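Local structure of uncharacterized protein (Bacteroides eggerthii DSM 20697, 4ECO) at residues 412-417 / 443-448; 273-278 / 305-310; 195-200 / 226-231; 582-587 / 604-609. The protein is of unknown function but, as a leucine-rich repeat solenoid, probably serves in protein binding. All blocks are in the same frame, centred on the assembly; numbering follows the deposited sequence.

Interaction 1 of 4, residues 412-417 / 443-448; sequences NEIGSV and NQISKF
The asparagine ladder of the leucine-rich repeat fold joins Asn-443 to residues 412-414, the equivalent loop one turn earlier. OD1 of Asn-443 accepts from Ile-414 N at 2.9 Å, with an N-H...O angle of 161° and the donor tilted 23° from the carbonyl plane. The same oxygen lies against Ile-414 CB and CG1. Asn-443 ND2 reaches Phe-409 O, while Asn-412 repeats the pattern one rung back, its OD1 accepting from Leu-389 N and its ND2 donating to Phe-409 O. An alanine in place of Asn-443 would probably leave Ile-414 N without its amide partner, take one donor from Phe-409 O and weaken the link between consecutive turns. The backbone adds a bond from Gln-444 N to Ile-414 O of 2.9 Å. Inside the solenoid, Ile-414 and Ile-445 lie side by side pointing the same way, CG2 of the former 4.0 Å from CG1 of the latter. Gly-415 has a positive phi of 88° in the type II turn 413-416, and a side chain on it would probably crowd Gln-444 O and Ile-445 CA. Beside this turn, Gln-444 NE2 lies 3.5 Å from Ser-416 CB.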
loop_
_atom_site.group_PDB
_atom_site.type_symbol
_atom_site.label_atom_id
_atom_site.label_comp_id
_atom_site.label_asym_id
_atom_site.label_seq_id
_atom_site.Cartn_x
_atom_site.Cartn_y
_atom_site.Cartn_z
ATOM N N ASN A 412 6.065 -11.193 11.402
ATOM C CA ASN A 412 6.192 -12.530 10.840
ATOM C C ASN A 412 6.763 -13.423 11.931
ATOM O O ASN A 412 6.698 -13.063 13.114
ATOM C CB ASN A 412 7.031 -12.530 9.546
ATOM C CG ASN A 412 6.220 -12.280 8.291
ATOM O OD1 ASN A 412 5.341 -13.064 7.931
ATOM N ND2 ASN A 412 6.496 -11.184 7.596
ATOM N N GLU A 413 7.265 -14.603 11.551
ATOM C CA GLU A 413 7.827 -15.577 12.478
ATOM C C GLU A 413 9.245 -15.940 12.040
ATOM O O GLU A 413 9.669 -17.092 12.182
ATOM C CB GLU A 413 6.912 -16.801 12.554
ATOM C CG GLU A 413 5.779 -16.568 13.522
ATOM C CD GLU A 413 4.468 -17.244 13.190
ATOM O OE1 GLU A 413 4.446 -18.489 13.050
ATOM O OE2 GLU A 413 3.446 -16.521 13.127
ATOM N N ILE A 414 9.984 -14.943 11.501
ATOM C CA ILE A 414 11.357 -15.122 10.998
ATOM C C ILE A 414 12.273 -15.383 12.190
ATOM O O ILE A 414 12.204 -14.658 13.176
ATOM C CB ILE A 414 11.798 -13.913 10.131
ATOM C CG1 ILE A 414 10.886 -13.818 8.859
ATOM C CG2 ILE A 414 13.283 -13.977 9.770
ATOM C CD1 ILE A 414 10.866 -12.506 8.172
ATOM N N GLY A 415 13.044 -16.471 12.102
ATOM C CA GLY A 415 13.970 -16.930 13.139
ATOM C C GLY A 415 13.327 -17.852 14.171
ATOM O O GLY A 415 13.982 -18.276 15.134
ATOM N N SER A 416 12.026 -18.155 13.995
ATOM C CA SER A 416 11.305 -19.002 14.930
ATOM C C SER A 416 11.743 -20.458 14.826
ATOM O O SER A 416 11.725 -21.166 15.839
ATOM C CB SER A 416 9.802 -18.908 14.693
ATOM O OG SER A 416 9.450 -19.430 13.424
ATOM N N VAL A 417 12.099 -20.917 13.603
ATOM C CA VAL A 417 12.477 -22.315 13.395
ATOM C C VAL A 417 13.974 -22.440 13.598
ATOM O O VAL A 417 14.751 -22.012 12.744
ATOM C CB VAL A 417 12.006 -22.895 12.024
ATOM C CG1 VAL A 417 12.385 -24.373 11.884
ATOM C CG2 VAL A 417 10.498 -22.722 11.838
ATOM N N ASN A 443 9.392 -9.901 14.937
ATOM C CA ASN A 443 9.667 -11.252 14.446
ATOM C C ASN A 443 10.230 -12.086 15.613
ATOM O O ASN A 443 10.028 -11.720 16.777
ATOM C CB ASN A 443 10.627 -11.212 13.238
ATOM C CG ASN A 443 9.928 -11.151 11.914
ATOM O OD1 ASN A 443 9.403 -12.141 11.435
ATOM N ND2 ASN A 443 9.931 -10.004 11.270
ATOM N N GLN A 444 10.937 -13.186 15.323
ATOM C CA GLN A 444 11.498 -14.020 16.369
ATOM C C GLN A 444 12.989 -14.251 16.115
ATOM O O GLN A 444 13.516 -15.335 16.414
ATOM C CB GLN A 444 10.729 -15.329 16.444
ATOM C CG GLN A 444 9.372 -15.175 17.105
ATOM C CD GLN A 444 8.642 -16.480 17.140
ATOM O OE1 GLN A 444 7.568 -16.631 16.560
ATOM N NE2 GLN A 444 9.236 -17.473 17.780
ATOM N N ILE A 445 13.680 -13.198 15.607
ATOM C CA ILE A 445 15.100 -13.233 15.256
ATOM C C ILE A 445 15.966 -13.262 16.535
ATOM O O ILE A 445 15.973 -12.283 17.286
ATOM C CB ILE A 445 15.449 -12.025 14.323
ATOM C CG1 ILE A 445 14.709 -12.136 12.976
ATOM C CG2 ILE A 445 16.984 -11.876 14.108
ATOM C CD1 ILE A 445 14.659 -10.825 12.170
ATOM N N SER A 446 16.721 -14.364 16.748
ATOM C CA SER A 446 17.630 -14.540 17.915
ATOM C C SER A 446 19.120 -14.464 17.537
ATOM O O SER A 446 19.975 -14.354 18.420
ATOM C CB SER A 446 17.378 -15.873 18.609
ATOM O OG SER A 446 17.251 -16.923 17.667
ATOM N N LYS A 447 19.411 -14.553 16.233
ATOM C CA LYS A 447 20.731 -14.504 15.621
ATOM C C LYS A 447 20.731 -13.393 14.622
ATOM O O LYS A 447 19.797 -13.304 13.830
ATOM C CB LYS A 447 21.080 -15.861 14.960
ATOM C CG LYS A 447 21.208 -17.036 15.924
ATOM C CD LYS A 447 22.356 -16.867 16.927
ATOM C CE LYS A 447 22.406 -18.026 17.880
ATOM N NZ LYS A 447 23.544 -17.900 18.817
ATOM N N PHE A 448 21.748 -12.524 14.655
ATOM C CA PHE A 448 21.829 -11.372 13.751
ATOM C C PHE A 448 21.873 -11.820 12.290
ATOM O O PHE A 448 22.667 -12.700 11.959
ATOM C CB PHE A 448 23.038 -10.501 14.076
ATOM C CG PHE A 448 23.073 -9.195 13.308
ATOM C CD1 PHE A 448 22.330 -8.101 13.729
ATOM C CD2 PHE A 448 23.865 -9.054 12.179
ATOM C CE1 PHE A 448 22.368 -6.902 13.024
ATOM C CE2 PHE A 448 23.891 -7.859 11.470
ATOM C CZ PHE A 448 23.143 -6.794 11.895
#

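Interaction 2 of 4, residues 273-278 / 305-310; sequences PEMQLI and EKIQII
Parallel strand pairing between successive turns of the solenoid joins 273-278 to 305-310, with Leu-277 opposite Ile-309 and Ile-278 opposite Ile-310. Gln-276 O is gripped twice: by Gln-308 N at 2.7 Å, in the carbonyl plane on a lone pair, and by Ile-309 N at 3.0 Å, tilted 26° from that plane. Further along, Ile-278 N donates to Ile-309 O (3.0 Å). The side chains of Gln-276 and Gln-308 run side by side with their amides stacked, planes 24° apart, and Gln-308 OE1 lies 3.5 Å from Gln-276 CD. Gln-276 NE2 donates to a water that in turn donates to Lys-306 O, whereas Gln-276 OE1 is hydrogen-bonded to Arg-142. On the face of Leu-277 and Ile-309 the two CD1 methyls meet at 3.9 Å. On the other face, Ile-278 CG2 lies 4.0 Å from Ile-310 CG1 and also touches Ile-307 CG2. Before the strands begin, Glu-274 and Lys-306 form a long salt bridge, OE1 to NZ 3.8 Å. Helix 288-300, which connects the two strands, covers Met-275 and Ile-278 with Leu-298 and Ile-310 with Trp-295; Arg-142 of helix 135-142 touches Leu-277 and Ile-309, and strand 253-257 pairs in parallel with 277-279 along the edge away from 309-311.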
loop_
_atom_site.group_PDB
_atom_site.type_symbol
_atom_site.label_atom_id
_atom_site.label_comp_id
_atom_site.label_asym_id
_atom_site.label_seq_id
_atom_site.Cartn_x
_atom_site.Cartn_y
_atom_site.Cartn_z
ATOM N N PRO A 273 -11.411 -9.069 -24.354
ATOM C CA PRO A 273 -10.164 -9.382 -25.078
ATOM C C PRO A 273 -8.916 -8.588 -24.630
ATOM O O PRO A 273 -7.801 -9.080 -24.826
ATOM C CB PRO A 273 -10.511 -9.016 -26.527
ATOM C CG PRO A 273 -11.572 -7.941 -26.424
ATOM C CD PRO A 273 -12.219 -8.052 -25.074
ATOM N N GLU A 274 -9.085 -7.356 -24.078
ATOM C CA GLU A 274 -7.934 -6.497 -23.817
ATOM C C GLU A 274 -7.884 -5.857 -22.417
ATOM O O GLU A 274 -7.150 -4.871 -22.244
ATOM C CB GLU A 274 -7.922 -5.368 -24.877
ATOM C CG GLU A 274 -7.644 -5.824 -26.307
ATOM C CD GLU A 274 -6.242 -6.330 -26.596
ATOM O OE1 GLU A 274 -5.305 -5.993 -25.828
ATOM O OE2 GLU A 274 -6.079 -7.038 -27.617
HETATM N N MSE A 275 -8.573 -6.435 -21.412
HETATM C CA MSE A 275 -8.570 -5.874 -20.040
HETATM C C MSE A 275 -7.148 -5.909 -19.452
HETATM O O MSE A 275 -6.478 -6.931 -19.572
HETATM C CB MSE A 275 -9.570 -6.635 -19.142
HETATM C CG MSE A 275 -9.629 -6.118 -17.702
HETATM SE SE MSE A 275 -10.978 -7.025 -16.657
HETATM C CE MSE A 275 -10.369 -8.821 -16.793
ATOM N N GLN A 276 -6.693 -4.788 -18.858
ATOM C CA GLN A 276 -5.347 -4.626 -18.277
ATOM C C GLN A 276 -5.419 -4.455 -16.771
ATOM O O GLN A 276 -4.688 -5.131 -16.050
ATOM C CB GLN A 276 -4.594 -3.434 -18.906
ATOM C CG GLN A 276 -4.393 -3.575 -20.412
ATOM C CD GLN A 276 -3.572 -2.486 -21.036
ATOM O OE1 GLN A 276 -3.790 -1.299 -20.817
ATOM N NE2 GLN A 276 -2.684 -2.871 -21.929
ATOM N N LEU A 277 -6.293 -3.566 -16.291
ATOM C CA LEU A 277 -6.498 -3.349 -14.852
ATOM C C LEU A 277 -7.807 -4.041 -14.416
ATOM O O LEU A 277 -8.851 -3.894 -15.075
ATOM C CB LEU A 277 -6.514 -1.834 -14.524
ATOM C CG LEU A 277 -6.716 -1.394 -13.059
ATOM C CD1 LEU A 277 -6.074 -0.039 -12.808
ATOM C CD2 LEU A 277 -8.220 -1.365 -12.661
ATOM N N ILE A 278 -7.753 -4.766 -13.296
ATOM C CA ILE A 278 -8.935 -5.399 -12.739
ATOM C C ILE A 278 -8.945 -5.153 -11.231
ATOM O O ILE A 278 -8.035 -5.580 -10.530
ATOM C CB ILE A 278 -9.127 -6.896 -13.099
ATOM C CG1 ILE A 278 -10.463 -7.416 -12.507
ATOM C CG2 ILE A 278 -7.915 -7.769 -12.722
ATOM C CD1 ILE A 278 -10.932 -8.718 -12.974
ATOM N N GLU A 305 -3.314 -13.281 -20.478
ATOM C CA GLU A 305 -2.112 -12.790 -21.135
ATOM C C GLU A 305 -2.036 -11.258 -21.202
ATOM O O GLU A 305 -0.959 -10.729 -21.513
ATOM C CB GLU A 305 -2.076 -13.303 -22.567
ATOM C CG GLU A 305 -1.971 -14.798 -22.750
ATOM C CD GLU A 305 -1.789 -15.158 -24.213
ATOM O OE1 GLU A 305 -1.178 -14.358 -24.961
ATOM O OE2 GLU A 305 -2.250 -16.250 -24.612
ATOM N N LYS A 306 -3.180 -10.551 -20.985
ATOM C CA LYS A 306 -3.253 -9.093 -21.147
ATOM C C LYS A 306 -3.243 -8.322 -19.822
ATOM O O LYS A 306 -2.770 -7.187 -19.818
ATOM C CB LYS A 306 -4.512 -8.683 -21.951
ATOM C CG LYS A 306 -4.592 -9.235 -23.383
ATOM C CD LYS A 306 -3.579 -8.614 -24.334
ATOM C CE LYS A 306 -3.668 -9.192 -25.726
ATOM N NZ LYS A 306 -2.641 -8.610 -26.645
ATOM N N ILE A 307 -3.784 -8.903 -18.728
ATOM C CA ILE A 307 -3.916 -8.259 -17.409
ATOM C C ILE A 307 -2.539 -7.820 -16.901
ATOM O O ILE A 307 -1.564 -8.562 -17.001
ATOM C CB ILE A 307 -4.640 -9.212 -16.415
ATOM C CG1 ILE A 307 -6.113 -9.439 -16.883
ATOM C CG2 ILE A 307 -4.604 -8.664 -14.992
ATOM C CD1 ILE A 307 -6.860 -10.629 -16.321
ATOM N N GLN A 308 -2.467 -6.588 -16.399
ATOM C CA GLN A 308 -1.241 -5.951 -15.915
ATOM C C GLN A 308 -1.325 -5.571 -14.437
ATOM O O GLN A 308 -0.284 -5.509 -13.780
ATOM C CB GLN A 308 -0.938 -4.684 -16.752
ATOM C CG GLN A 308 -0.509 -4.994 -18.186
ATOM C CD GLN A 308 -0.296 -3.794 -19.083
ATOM O OE1 GLN A 308 -0.845 -2.714 -18.888
ATOM N NE2 GLN A 308 0.436 -3.998 -20.170
ATOM N N ILE A 309 -2.550 -5.258 -13.933
ATOM C CA ILE A 309 -2.792 -4.819 -12.545
ATOM C C ILE A 309 -3.948 -5.604 -11.952
ATOM O O ILE A 309 -5.006 -5.670 -12.557
ATOM C CB ILE A 309 -3.067 -3.280 -12.462
ATOM C CG1 ILE A 309 -2.013 -2.461 -13.251
ATOM C CG2 ILE A 309 -3.187 -2.806 -11.003
ATOM C CD1 ILE A 309 -2.451 -1.086 -13.660
ATOM N N ILE A 310 -3.750 -6.164 -10.756
ATOM C CA ILE A 310 -4.774 -6.891 -10.010
ATOM C C ILE A 310 -4.910 -6.285 -8.602
ATOM O O ILE A 310 -3.952 -6.291 -7.823
ATOM C CB ILE A 310 -4.494 -8.432 -9.929
ATOM C CG1 ILE A 310 -4.415 -9.086 -11.332
ATOM C CG2 ILE A 310 -5.555 -9.120 -9.064
ATOM C CD1 ILE A 310 -4.067 -10.572 -11.383
HETATM O O HOH W 1 -2.774 -5.666 -22.330
#

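Interaction 3 of 4, residues 195-200 / 226-231; sequences ITFVSK and AWENEN
Lys-200 and Phe-197 carry this contact between strand 194-198, with the residues that follow it, and the loop that leads into helix 233-238, in the N-terminal part of this leucine-rich repeat protein, where 194-198 pairs in parallel with strand 96-97. Lys-200 meets the loop with both its backbone and its side chain. Its backbone N donates to Ala-226 O at 2.9 Å, from 47° out of the carbonyl plane, and its side chain then runs across the indole of Trp-227 as a CH-pi contact. CD stands 3.9 Å from the centroid of the Trp-227 six-membered ring and 13° off the ring normal. CG is anti to the backbone N (chi1 -171°) and the chain beyond it is extended, which carries CD over the ring. The Phe-197 ring reaches the loop backbone, CE1 lying 3.4 Å from Glu-228 CA. Ala-226 O lies at the edge of this ring, near its plane, and Ala-226 CB touches CZ.

In the next shell, Asp-99 accepts through OD1 from both Ser-199 OG and Glu-228 N, tying the two segments together. Arg-96 has a salt bridge to Glu-228 and a cation-pi contact with Phe-197, while Ala-235 and Tyr-238 pack against Trp-227. A water links the backbones too: it accepts from Ala-226 N at 3.1 Å and donates weakly to Val-198 O.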
loop_
_atom_site.group_PDB
_atom_site.type_symbol
_atom_site.label_atom_id
_atom_site.label_comp_id
_atom_site.label_asym_id
_atom_site.label_seq_id
_atom_site.Cartn_x
_atom_site.Cartn_y
_atom_site.Cartn_z
ATOM N N ILE A 195 -28.199 -0.177 -7.233
ATOM C CA ILE A 195 -28.237 -0.696 -8.596
ATOM C C ILE A 195 -28.398 -2.220 -8.456
ATOM O O ILE A 195 -27.521 -2.874 -7.908
ATOM C CB ILE A 195 -26.997 -0.287 -9.453
ATOM C CG1 ILE A 195 -26.652 1.226 -9.440
ATOM C CG2 ILE A 195 -27.047 -0.865 -10.866
ATOM C CD1 ILE A 195 -27.662 2.102 -9.926
ATOM N N THR A 196 -29.526 -2.776 -8.913
ATOM C CA THR A 196 -29.825 -4.199 -8.755
ATOM C C THR A 196 -29.644 -4.988 -10.050
ATOM O O THR A 196 -29.675 -6.216 -10.022
ATOM C CB THR A 196 -31.264 -4.361 -8.238
ATOM O OG1 THR A 196 -32.175 -3.681 -9.116
ATOM C CG2 THR A 196 -31.427 -3.840 -6.812
ATOM N N PHE A 197 -29.432 -4.299 -11.168
ATOM C CA PHE A 197 -29.303 -4.921 -12.476
ATOM C C PHE A 197 -28.517 -4.008 -13.424
ATOM O O PHE A 197 -28.636 -2.777 -13.348
ATOM C CB PHE A 197 -30.728 -5.193 -13.038
ATOM C CG PHE A 197 -30.809 -6.117 -14.217
ATOM C CD1 PHE A 197 -30.624 -5.642 -15.508
ATOM C CD2 PHE A 197 -31.078 -7.468 -14.043
ATOM C CE1 PHE A 197 -30.644 -6.510 -16.597
ATOM C CE2 PHE A 197 -31.114 -8.333 -15.136
ATOM C CZ PHE A 197 -30.910 -7.844 -16.408
ATOM N N VAL A 198 -27.713 -4.613 -14.314
ATOM C CA VAL A 198 -26.961 -3.910 -15.356
ATOM C C VAL A 198 -27.230 -4.661 -16.642
ATOM O O VAL A 198 -26.984 -5.872 -16.720
ATOM C CB VAL A 198 -25.439 -3.687 -15.115
ATOM C CG1 VAL A 198 -24.876 -2.718 -16.150
ATOM C CG2 VAL A 198 -25.165 -3.154 -13.722
ATOM N N SER A 199 -27.764 -3.937 -17.638
ATOM C CA SER A 199 -28.140 -4.436 -18.950
ATOM C C SER A 199 -26.945 -5.014 -19.753
ATOM O O SER A 199 -25.818 -4.512 -19.709
ATOM C CB SER A 199 -28.789 -3.309 -19.753
ATOM O OG SER A 199 -29.034 -3.644 -21.107
ATOM N N LYS A 200 -27.245 -6.065 -20.512
ATOM C CA LYS A 200 -26.414 -6.761 -21.479
ATOM C C LYS A 200 -25.858 -5.774 -22.517
ATOM O O LYS A 200 -24.758 -5.977 -23.034
ATOM C CB LYS A 200 -27.352 -7.777 -22.167
ATOM C CG LYS A 200 -26.737 -8.812 -23.083
ATOM C CD LYS A 200 -27.835 -9.694 -23.651
ATOM C CE LYS A 200 -27.302 -10.665 -24.678
ATOM N NZ LYS A 200 -28.354 -11.597 -25.189
ATOM N N ALA A 226 -28.191 -10.333 -19.235
ATOM C CA ALA A 226 -29.481 -10.275 -19.905
ATOM C C ALA A 226 -29.955 -8.854 -20.182
ATOM O O ALA A 226 -29.407 -7.879 -19.654
ATOM C CB ALA A 226 -30.518 -10.979 -19.034
ATOM N N TRP A 227 -31.005 -8.754 -21.012
ATOM C CA TRP A 227 -31.642 -7.480 -21.279
ATOM C C TRP A 227 -32.365 -7.035 -20.024
ATOM O O TRP A 227 -32.855 -7.880 -19.266
ATOM C CB TRP A 227 -32.604 -7.575 -22.459
ATOM C CG TRP A 227 -32.013 -8.092 -23.734
ATOM C CD1 TRP A 227 -32.361 -9.238 -24.395
ATOM C CD2 TRP A 227 -31.019 -7.450 -24.542
ATOM N NE1 TRP A 227 -31.657 -9.343 -25.571
ATOM C CE2 TRP A 227 -30.805 -8.270 -25.675
ATOM C CE3 TRP A 227 -30.285 -6.257 -24.422
ATOM C CZ2 TRP A 227 -29.875 -7.944 -26.667
ATOM C CZ3 TRP A 227 -29.377 -5.931 -25.417
ATOM C CH2 TRP A 227 -29.168 -6.779 -26.514
ATOM N N GLU A 228 -32.396 -5.727 -19.769
ATOM C CA GLU A 228 -33.094 -5.196 -18.608
ATOM C C GLU A 228 -34.566 -5.474 -18.818
ATOM O O GLU A 228 -35.249 -5.947 -17.916
ATOM C CB GLU A 228 -32.773 -3.709 -18.429
ATOM C CG GLU A 228 -33.294 -3.114 -17.139
ATOM C CD GLU A 228 -34.763 -2.743 -17.130
ATOM O OE1 GLU A 228 -35.262 -2.180 -18.136
ATOM O OE2 GLU A 228 -35.411 -3.007 -16.093
ATOM N N ASN A 229 -35.017 -5.258 -20.058
ATOM C CA ASN A 229 -36.362 -5.521 -20.543
ATOM C C ASN A 229 -36.247 -5.913 -22.024
ATOM O O ASN A 229 -36.045 -5.050 -22.882
ATOM C CB ASN A 229 -37.254 -4.297 -20.312
ATOM C CG ASN A 229 -38.574 -4.295 -21.047
ATOM O OD1 ASN A 229 -39.177 -5.340 -21.340
ATOM N ND2 ASN A 229 -39.058 -3.094 -21.346
ATOM N N GLU A 230 -36.374 -7.217 -22.319
ATOM C CA GLU A 230 -36.260 -7.755 -23.676
ATOM C C GLU A 230 -37.336 -7.209 -24.651
ATOM O O GLU A 230 -37.157 -7.356 -25.863
ATOM C CB GLU A 230 -36.309 -9.289 -23.673
ATOM C CG GLU A 230 -37.581 -9.892 -23.109
ATOM C CD GLU A 230 -37.718 -11.384 -23.333
ATOM O OE1 GLU A 230 -37.196 -11.893 -24.355
ATOM O OE2 GLU A 230 -38.396 -12.037 -22.505
ATOM N N ASN A 231 -38.409 -6.553 -24.139
ATOM C CA ASN A 231 -39.479 -6.000 -24.978
ATOM C C ASN A 231 -39.325 -4.479 -25.233
ATOM O O ASN A 231 -40.242 -3.862 -25.796
ATOM C CB ASN A 231 -40.845 -6.288 -24.364
ATOM C CG ASN A 231 -41.210 -7.753 -24.413
ATOM O OD1 ASN A 231 -41.051 -8.448 -25.438
ATOM N ND2 ASN A 231 -41.704 -8.252 -23.294
HETATM O O HOH W 2 -27.906 -9.038 -16.476
#

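Interaction 4 of 4, residues 582-587 / 604-609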
loop_
_atom_site.group_PDB
_atom_site.type_symbol
_atom_site.label_atom_id
_atom_site.label_comp_id
_atom_site.label_asym_id
_atom_site.label_seq_id
_atom_site.Cartn_x
_atom_site.Cartn_y
_atom_site.Cartn_z
ATOM N N ASN A 582 30.006 12.999 35.196
ATOM C CA ASN A 582 31.180 13.834 35.465
ATOM C C ASN A 582 31.268 15.007 34.515
ATOM O O ASN A 582 31.404 16.127 34.996
ATOM C CB ASN A 582 32.500 13.023 35.420
ATOM C CG ASN A 582 32.661 11.968 36.503
ATOM O OD1 ASN A 582 32.286 12.151 37.676
ATOM N ND2 ASN A 582 33.266 10.842 36.140
ATOM N N GLU A 583 31.247 14.766 33.189
ATOM C CA GLU A 583 31.339 15.818 32.163
ATOM C C GLU A 583 30.128 16.752 32.201
ATOM O O GLU A 583 28.999 16.296 32.401
ATOM C CB GLU A 583 31.464 15.204 30.743
ATOM C CG GLU A 583 30.323 14.269 30.319
ATOM C CD GLU A 583 30.578 13.409 29.097
ATOM O OE1 GLU A 583 31.398 13.807 28.239
ATOM O OE2 GLU A 583 29.942 12.338 28.985
ATOM N N LYS A 584 30.366 18.049 32.003
ATOM C CA LYS A 584 29.301 19.040 31.877
ATOM C C LYS A 584 28.626 18.830 30.531
ATOM O O LYS A 584 29.323 18.608 29.537
ATOM C CB LYS A 584 29.846 20.466 32.000
ATOM C CG LYS A 584 30.131 20.900 33.421
ATOM C CD LYS A 584 30.612 22.334 33.425
ATOM C CE LYS A 584 31.156 22.791 34.753
ATOM N NZ LYS A 584 31.877 24.081 34.622
ATOM N N ILE A 585 27.285 18.833 30.494
ATOM C CA ILE A 585 26.562 18.634 29.239
ATOM C C ILE A 585 26.830 19.838 28.351
ATOM O O ILE A 585 26.866 20.970 28.831
ATOM C CB ILE A 585 25.040 18.363 29.445
ATOM C CG1 ILE A 585 24.824 17.173 30.405
ATOM C CG2 ILE A 585 24.277 18.169 28.100
ATOM C CD1 ILE A 585 25.435 15.804 29.983
ATOM N N THR A 586 27.091 19.559 27.072
ATOM C CA THR A 586 27.418 20.543 26.046
ATOM C C THR A 586 26.144 20.982 25.294
ATOM O O THR A 586 25.248 20.161 25.089
ATOM C CB THR A 586 28.457 19.941 25.107
ATOM O OG1 THR A 586 27.963 18.715 24.541
ATOM C CG2 THR A 586 29.775 19.704 25.796
ATOM N N PRO A 587 26.058 22.254 24.849
ATOM C CA PRO A 587 24.836 22.718 24.154
ATOM C C PRO A 587 24.521 22.016 22.822
ATOM O O PRO A 587 23.355 22.072 22.394
ATOM C CB PRO A 587 25.090 24.202 23.886
ATOM C CG PRO A 587 26.502 24.447 24.183
ATOM C CD PRO A 587 27.008 23.359 25.065
ATOM N N LEU A 604 24.248 20.900 34.354
ATOM C CA LEU A 604 23.700 21.465 33.116
ATOM C C LEU A 604 24.029 22.971 32.966
ATOM O O LEU A 604 23.299 23.710 32.285
ATOM C CB LEU A 604 22.179 21.242 33.079
ATOM C CG LEU A 604 21.678 19.805 33.104
ATOM C CD1 LEU A 604 20.181 19.761 32.973
ATOM C CD2 LEU A 604 22.253 19.003 31.980
ATOM N N SER A 605 25.150 23.408 33.576
ATOM C CA SER A 605 25.609 24.803 33.578
ATOM C C SER A 605 25.688 25.427 32.207
ATOM O O SER A 605 25.270 26.575 32.053
ATOM C CB SER A 605 26.989 24.911 34.200
ATOM O OG SER A 605 26.919 24.625 35.582
ATOM N N TYR A 606 26.227 24.681 31.224
ATOM C CA TYR A 606 26.474 25.150 29.865
ATOM C C TYR A 606 25.222 25.189 29.014
ATOM O O TYR A 606 25.146 26.008 28.085
ATOM C CB TYR A 606 27.525 24.256 29.167
ATOM C CG TYR A 606 28.929 24.286 29.747
ATOM C CD1 TYR A 606 29.384 25.383 30.477
ATOM C CD2 TYR A 606 29.835 23.266 29.475
ATOM C CE1 TYR A 606 30.684 25.426 30.982
ATOM C CE2 TYR A 606 31.148 23.315 29.949
ATOM C CZ TYR A 606 31.568 24.395 30.704
ATOM O OH TYR A 606 32.854 24.409 31.199
ATOM N N VAL A 607 24.256 24.313 29.302
ATOM C CA VAL A 607 23.030 24.228 28.501
ATOM C C VAL A 607 21.943 25.164 29.070
ATOM O O VAL A 607 20.977 25.452 28.363
ATOM C CB VAL A 607 22.512 22.769 28.349
ATOM C CG1 VAL A 607 23.560 21.893 27.668
ATOM C CG2 VAL A 607 22.088 22.167 29.680
ATOM N N CYS A 608 22.117 25.662 30.317
ATOM C CA CYS A 608 21.146 26.518 30.981
ATOM C C CYS A 608 20.775 27.757 30.123
ATOM O O CYS A 608 19.591 27.920 29.844
ATOM C CB CYS A 608 21.645 26.931 32.357
ATOM S SG CYS A 608 20.468 27.945 33.285
ATOM N N PRO A 609 21.708 28.632 29.655
ATOM C CA PRO A 609 21.268 29.794 28.860
ATOM C C PRO A 609 20.512 29.399 27.597
ATOM O O PRO A 609 19.697 30.180 27.124
ATOM C CB PRO A 609 22.569 30.512 28.515
ATOM C CG PRO A 609 23.644 29.555 28.796
ATOM C CD PRO A 609 23.169 28.688 29.892
HETATM O O HOH W 3 26.492 21.726 31.322
#
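Leu-604 meets Ile-585 first: its CD2 methyl lies 3.5 Å from Ile-585 CG1, the two side chains lying side by side and pointing the same way. Next, Ser-605 turns its OG to Asp-603, at the end of strand 601-603. Tyr-606 crosses Lys-584 at about a right angle, and Lys-584 CD stands over one face of the phenol, 3.8 Å from the Tyr-606 ring centroid, 22° off the normal and offset toward the rim. The lysine chain, extended beyond CG, brings NZ to 3.6 Å from Tyr-606 OH. An alanine in place of Lys-584 keeps CB but lacks CD and the rest of the chain, and would probably leave that ring face partly uncovered and the phenol freer to turn. At the ring edge, near its plane, Ile-585 O lies 3.4 Å from Tyr-606 CB. That carbonyl also accepts from a water (2.6 Å), which in turn accepts from Tyr-606 N at 3.0 Å. Val-607 CG1 then reaches Ile-585 CG2 at 3.8 Å and lies 3.5 Å from Thr-586 O, while Tyr-616 packs on both Ile-585 and Val-607. Cys-608, in helix 608-612, forms a disulfide with Cys-629, consistent with a C-terminal cap that closes the hydrophobic core of a leucine-rich repeat solenoid.

In the fold
The four contacts follow one another along the chain in the order 3, 2, 1, 4, and none touches another. Interactions 2 and 3 lie on the same side of the chain's centre, their centres about 26 Å apart, whereas interactions 3 and 4, on opposite sides, are about 80 Å apart between centres. Interactions 1 and 2 both join successive turns of the solenoid, one through loops and the other through paired strands, with about 38 Å between centres. Interaction 4 lies about 42 Å from interaction 1, centre to centre, near the C-terminal end. A bound sodium ion lies about 14 Å from the side chain of Val-198 in interaction 3; Glu-117 and Ser-192 belong to its site.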